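Local coordinates for purine-binding protein BAB2_0673 (Brucella melitensis biovar Abortus, PDB 3S99) that binds adenine and probably other purines such as guanine, and may deliver them to an ABC-type uptake system, at residues Y133-S147 and S169-F181. Sequence-based numbering, arbitrary orientation.
Sequences YEGRYVQGVIAAKMS and SFMLGAQSVNPDF
G140 and G173 let helical segments 133-146 and 169-175 meet backbone to backbone, crossing at -42° with their axes 6.5 Å apart. This is a close glycine-mediated helix pair in a periplasmic-binding-protein fold of the PnrA-like family. The parent helices, 132-146 and 161-175, both belong to the lobe built on the mixed sheet. CA-H...O contacts line the interface: G140 CA lies 3.3 Å from F170 O, and A174 CA lies 3.2 Å from G140 O. A further one joins F170 CA to R136 O.

The Y137 ring lies over G173, whose CA sits 3.6 Å from the ring centroid in a CH-pi contact. CG of Y137 is anti to the backbone N (chi1 -172°), which carries the ring over to G173, with CE2 and CD2 nearest its N and CA. On another side of the glycine pair, the F170 ring is a knob among R136, Q139, G140 and A143. Its CZ touches A143 CB at 3.7 Å. Y154 meets this ring edge-to-face. Further along, A144 CB packs on V177 CB at 3.5 Å. CZ of F181 reaches A143 CB, and its CD2 reaches A144 CB.

Polar links mark both ends. One water donates to A144 O and S147 O and accepts from N178 ND2. S147 OG is held by D210 and I151. Near the ligand end, R136 turns its guanidinium away, and its NH2 bonds to Q214 O; the R136 side chain comes within about 7 Å of the bound adenine. S169 OG donates to Y133 O at 2.6 Å, tilted 28° from the carbonyl plane, while Y137 N reaches the same oxygen from the opposite face.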
loop_
_atom_site.group_PDB
_atom_site.type_symbol
_atom_site.label_atom_id
_atom_site.label_comp_id
_atom_site.label_asym_id
_atom_site.label_seq_id
_atom_site.Cartn_x
_atom_site.Cartn_y
_atom_site.Cartn_z
ATOM N N TYR A 133 1.552 -2.512 6.083
ATOM C CA TYR A 133 2.731 -2.628 6.950
ATOM C C TYR A 133 2.986 -4.079 7.402
ATOM O O TYR A 133 4.094 -4.399 7.852
ATOM C CB TYR A 133 2.599 -1.684 8.162
ATOM C CG TYR A 133 1.544 -2.136 9.158
ATOM C CD1 TYR A 133 0.291 -1.561 9.189
ATOM C CD2 TYR A 133 1.804 -3.177 10.045
ATOM C CE1 TYR A 133 -0.683 -2.006 10.099
ATOM C CE2 TYR A 133 0.840 -3.626 10.937
ATOM C CZ TYR A 133 -0.392 -3.022 10.958
ATOM O OH TYR A 133 -1.319 -3.505 11.834
ATOM N N GLU A 134 2.000 -4.960 7.267
ATOM C CA GLU A 134 2.213 -6.360 7.566
ATOM C C GLU A 134 3.166 -6.974 6.550
ATOM O O GLU A 134 4.096 -7.670 6.929
ATOM C CB GLU A 134 0.897 -7.129 7.632
ATOM C CG GLU A 134 0.050 -6.788 8.853
ATOM C CD GLU A 134 -1.264 -7.592 8.940
ATOM O OE1 GLU A 134 -1.699 -8.117 7.915
ATOM O OE2 GLU A 134 -1.864 -7.689 10.040
ATOM N N GLY A 135 2.983 -6.632 5.267
ATOM C CA GLY A 135 3.891 -7.039 4.201
ATOM C C GLY A 135 5.252 -6.409 4.352
ATOM O O GLY A 135 6.259 -7.025 4.047
ATOM N N ARG A 136 5.299 -5.173 4.821
ATOM C CA ARG A 136 6.569 -4.506 5.011
ATOM C C ARG A 136 7.449 -5.264 6.012
ATOM O O ARG A 136 8.675 -5.282 5.881
ATOM C CB ARG A 136 6.346 -3.102 5.541
ATOM C CG ARG A 136 5.648 -2.175 4.556
ATOM C CD ARG A 136 6.590 -1.730 3.486
ATOM N NE ARG A 136 5.916 -0.802 2.576
ATOM C CZ ARG A 136 6.410 -0.355 1.438
ATOM N NH1 ARG A 136 7.586 -0.749 0.995
ATOM N NH2 ARG A 136 5.690 0.503 0.727
ATOM N N TYR A 137 6.830 -5.863 7.023
ATOM C CA TYR A 137 7.589 -6.543 8.054
ATOM C C TYR A 137 8.314 -7.726 7.463
ATOM O O TYR A 137 9.516 -7.878 7.665
ATOM C CB TYR A 137 6.688 -6.960 9.208
ATOM C CG TYR A 137 7.437 -7.502 10.388
ATOM C CD1 TYR A 137 7.665 -8.870 10.510
ATOM C CD2 TYR A 137 7.904 -6.656 11.399
ATOM C CE1 TYR A 137 8.323 -9.379 11.584
ATOM C CE2 TYR A 137 8.542 -7.161 12.494
ATOM C CZ TYR A 137 8.761 -8.511 12.575
ATOM O OH TYR A 137 9.421 -9.022 13.638
ATOM N N VAL A 138 7.594 -8.537 6.696
ATOM C CA VAL A 138 8.169 -9.625 5.971
ATOM C C VAL A 138 9.309 -9.181 5.056
ATOM O O VAL A 138 10.361 -9.799 5.023
ATOM C CB VAL A 138 7.118 -10.346 5.090
ATOM C CG1 VAL A 138 7.731 -11.573 4.501
ATOM C CG2 VAL A 138 5.864 -10.685 5.887
ATOM N N GLN A 139 9.110 -8.075 4.317
ATOM C CA GLN A 139 10.177 -7.592 3.460
ATOM C C GLN A 139 11.402 -7.175 4.265
ATOM O O GLN A 139 12.528 -7.293 3.788
ATOM C CB GLN A 139 9.662 -6.440 2.539
ATOM C CG GLN A 139 8.560 -6.937 1.620
ATOM C CD GLN A 139 8.043 -5.981 0.557
ATOM O OE1 GLN A 139 7.502 -6.450 -0.440
ATOM N NE2 GLN A 139 8.155 -4.660 0.772
ATOM N N GLY A 140 11.198 -6.637 5.460
ATOM C CA GLY A 140 12.307 -6.197 6.284
ATOM C C GLY A 140 13.125 -7.397 6.730
ATOM O O GLY A 140 14.363 -7.375 6.698
ATOM N N VAL A 141 12.427 -8.462 7.123
ATOM C CA VAL A 141 13.092 -9.713 7.493
ATOM C C VAL A 141 13.964 -10.180 6.321
ATOM O O VAL A 141 15.135 -10.515 6.496
ATOM C CB VAL A 141 12.078 -10.792 7.885
ATOM C CG1 VAL A 141 12.777 -12.146 8.051
ATOM C CG2 VAL A 141 11.343 -10.381 9.184
ATOM N N ILE A 142 13.385 -10.199 5.127
ATOM C CA ILE A 142 14.098 -10.667 3.935
ATOM C C ILE A 142 15.286 -9.761 3.663
ATOM O O ILE A 142 16.383 -10.244 3.398
ATOM C CB ILE A 142 13.183 -10.710 2.672
ATOM C CG1 ILE A 142 12.058 -11.771 2.840
ATOM C CG2 ILE A 142 13.999 -11.019 1.448
ATOM C CD1 ILE A 142 10.806 -11.526 1.947
ATOM N N ALA A 143 15.061 -8.451 3.732
ATOM C CA ALA A 143 16.096 -7.488 3.452
ATOM C C ALA A 143 17.303 -7.682 4.362
ATOM O O ALA A 143 18.437 -7.629 3.905
ATOM C CB ALA A 143 15.568 -6.064 3.567
ATOM N N ALA A 144 17.053 -7.902 5.644
ATOM C CA ALA A 144 18.136 -8.119 6.609
ATOM C C ALA A 144 18.897 -9.432 6.385
ATOM O O ALA A 144 20.100 -9.493 6.633
ATOM C CB ALA A 144 17.622 -8.030 8.007
ATOM N N LYS A 145 18.212 -10.479 5.915
ATOM C CA LYS A 145 18.907 -11.693 5.488
ATOM C C LYS A 145 19.680 -11.516 4.203
ATOM O O LYS A 145 20.728 -12.115 4.088
ATOM C CB LYS A 145 17.974 -12.896 5.334
ATOM C CG LYS A 145 17.325 -13.345 6.625
ATOM C CD LYS A 145 18.342 -13.887 7.599
ATOM C CE LYS A 145 17.701 -14.605 8.786
ATOM N NZ LYS A 145 18.716 -14.920 9.857
ATOM N N MET A 146 19.193 -10.698 3.253
ATOM C CA MET A 146 19.826 -10.596 1.952
ATOM C C MET A 146 20.950 -9.544 1.855
ATOM O O MET A 146 21.963 -9.757 1.176
ATOM C CB MET A 146 18.781 -10.311 0.871
ATOM C CG MET A 146 17.706 -11.432 0.679
ATOM S SD MET A 146 18.365 -13.038 0.178
ATOM C CE MET A 146 19.108 -12.567 -1.395
ATOM N N SER A 147 20.765 -8.397 2.498
ATOM C CA SER A 147 21.688 -7.292 2.316
ATOM C C SER A 147 22.990 -7.603 3.059
ATOM O O SER A 147 22.992 -7.737 4.267
ATOM C CB SER A 147 21.075 -6.007 2.870
ATOM O OG SER A 147 22.017 -4.961 2.894
ATOM N N SER A 169 7.569 -0.391 10.115
ATOM C CA SER A 169 7.416 -1.834 10.078
ATOM C C SER A 169 8.554 -2.558 9.372
ATOM O O SER A 169 9.034 -3.595 9.846
ATOM C CB SER A 169 6.103 -2.212 9.428
ATOM O OG SER A 169 5.909 -3.592 9.566
ATOM N N PHE A 170 8.974 -2.023 8.230
ATOM C CA PHE A 170 10.113 -2.549 7.493
ATOM C C PHE A 170 11.389 -2.611 8.346
ATOM O O PHE A 170 12.077 -3.640 8.398
ATOM C CB PHE A 170 10.319 -1.709 6.228
ATOM C CG PHE A 170 11.477 -2.149 5.380
ATOM C CD1 PHE A 170 11.382 -3.266 4.575
ATOM C CD2 PHE A 170 12.653 -1.404 5.353
ATOM C CE1 PHE A 170 12.451 -3.661 3.782
ATOM C CE2 PHE A 170 13.735 -1.812 4.561
ATOM C CZ PHE A 170 13.626 -2.915 3.774
ATOM N N MET A 171 11.659 -1.520 9.070
ATOM C CA MET A 171 12.813 -1.442 9.942
ATOM C C MET A 171 12.712 -2.477 11.091
ATOM O O MET A 171 13.705 -3.181 11.407
ATOM C CB MET A 171 12.942 -0.001 10.498
ATOM C CG MET A 171 14.163 0.278 11.350
ATOM S SD MET A 171 15.804 0.023 10.546
ATOM C CE MET A 171 15.408 0.600 8.910
ATOM N N LEU A 172 11.541 -2.574 11.719
ATOM C CA LEU A 172 11.361 -3.524 12.818
ATOM C C LEU A 172 11.597 -4.961 12.327
ATOM O O LEU A 172 12.224 -5.755 13.028
ATOM C CB LEU A 172 9.962 -3.404 13.455
ATOM C CG LEU A 172 9.716 -2.096 14.236
ATOM C CD1 LEU A 172 8.235 -1.904 14.621
ATOM C CD2 LEU A 172 10.548 -2.076 15.502
ATOM N N GLY A 173 11.071 -5.290 11.149
ATOM C CA GLY A 173 11.324 -6.582 10.517
ATOM C C GLY A 173 12.818 -6.837 10.323
ATOM O O GLY A 173 13.349 -7.871 10.747
ATOM N N ALA A 174 13.500 -5.876 9.701
ATOM C CA ALA A 174 14.950 -5.986 9.493
ATOM C C ALA A 174 15.687 -6.158 10.820
ATOM O O ALA A 174 16.599 -6.981 10.918
ATOM C CB ALA A 174 15.477 -4.785 8.758
ATOM N N GLN A 175 15.296 -5.369 11.822
ATOM C CA GLN A 175 15.941 -5.394 13.121
ATOM C C GLN A 175 15.710 -6.670 13.901
ATOM O O GLN A 175 16.414 -6.894 14.859
ATOM C CB GLN A 175 15.507 -4.208 13.995
ATOM C CG GLN A 175 16.015 -2.861 13.533
ATOM C CD GLN A 175 15.416 -1.699 14.328
ATOM O OE1 GLN A 175 14.378 -1.845 15.014
ATOM N NE2 GLN A 175 16.082 -0.543 14.267
ATOM N N SER A 176 14.762 -7.519 13.486
ATOM C CA SER A 176 14.616 -8.837 14.095
ATOM C C SER A 176 15.637 -9.832 13.559
ATOM O O SER A 176 15.625 -10.996 13.958
ATOM C CB SER A 176 13.231 -9.410 13.810
ATOM O OG SER A 176 13.140 -9.779 12.462
ATOM N N VAL A 177 16.461 -9.390 12.616
ATOM C CA VAL A 177 17.588 -10.167 12.095
ATOM C C VAL A 177 18.904 -9.423 12.334
ATOM O O VAL A 177 19.824 -9.971 12.959
ATOM C CB VAL A 177 17.431 -10.425 10.604
ATOM C CG1 VAL A 177 18.644 -11.164 10.071
ATOM C CG2 VAL A 177 16.118 -11.218 10.363
ATOM N N ASN A 178 18.994 -8.209 11.805
ATOM C CA ASN A 178 20.184 -7.387 11.918
ATOM C C ASN A 178 19.845 -6.098 12.720
ATOM O O ASN A 178 19.176 -5.197 12.213
ATOM C CB ASN A 178 20.711 -7.075 10.527
ATOM C CG ASN A 178 21.919 -6.150 10.538
ATOM O OD1 ASN A 178 22.371 -5.690 11.606
ATOM N ND2 ASN A 178 22.467 -5.883 9.344
ATOM N N PRO A 179 20.268 -6.031 13.997
ATOM C CA PRO A 179 19.873 -4.885 14.824
ATOM C C PRO A 179 20.414 -3.581 14.279
ATOM O O PRO A 179 19.899 -2.505 14.615
ATOM C CB PRO A 179 20.539 -5.173 16.164
ATOM C CG PRO A 179 21.761 -6.026 15.785
ATOM C CD PRO A 179 21.229 -6.914 14.698
ATOM N N ASP A 180 21.472 -3.678 13.480
ATOM C CA ASP A 180 22.147 -2.522 12.953
ATOM C C ASP A 180 21.673 -2.116 11.570
ATOM O O ASP A 180 22.235 -1.205 11.002
ATOM C CB ASP A 180 23.671 -2.759 12.980
ATOM C CG ASP A 180 24.205 -2.834 14.395
ATOM O OD1 ASP A 180 23.475 -2.370 15.286
ATOM O OD2 ASP A 180 25.325 -3.351 14.632
ATOM N N PHE A 181 20.598 -2.735 11.068
ATOM C CA PHE A 181 20.088 -2.440 9.742
ATOM C C PHE A 181 19.764 -0.936 9.606
ATOM O O PHE A 181 19.209 -0.308 10.539
ATOM C CB PHE A 181 18.832 -3.286 9.416
ATOM C CG PHE A 181 18.549 -3.397 7.944
ATOM C CD1 PHE A 181 17.632 -2.546 7.315
ATOM C CD2 PHE A 181 19.220 -4.327 7.182
ATOM C CE1 PHE A 181 17.385 -2.631 5.975
ATOM C CE2 PHE A 181 18.974 -4.422 5.796
ATOM C CZ PHE A 181 18.055 -3.573 5.194
HETATM O O HOH W 1 21.586 -7.352 6.966
#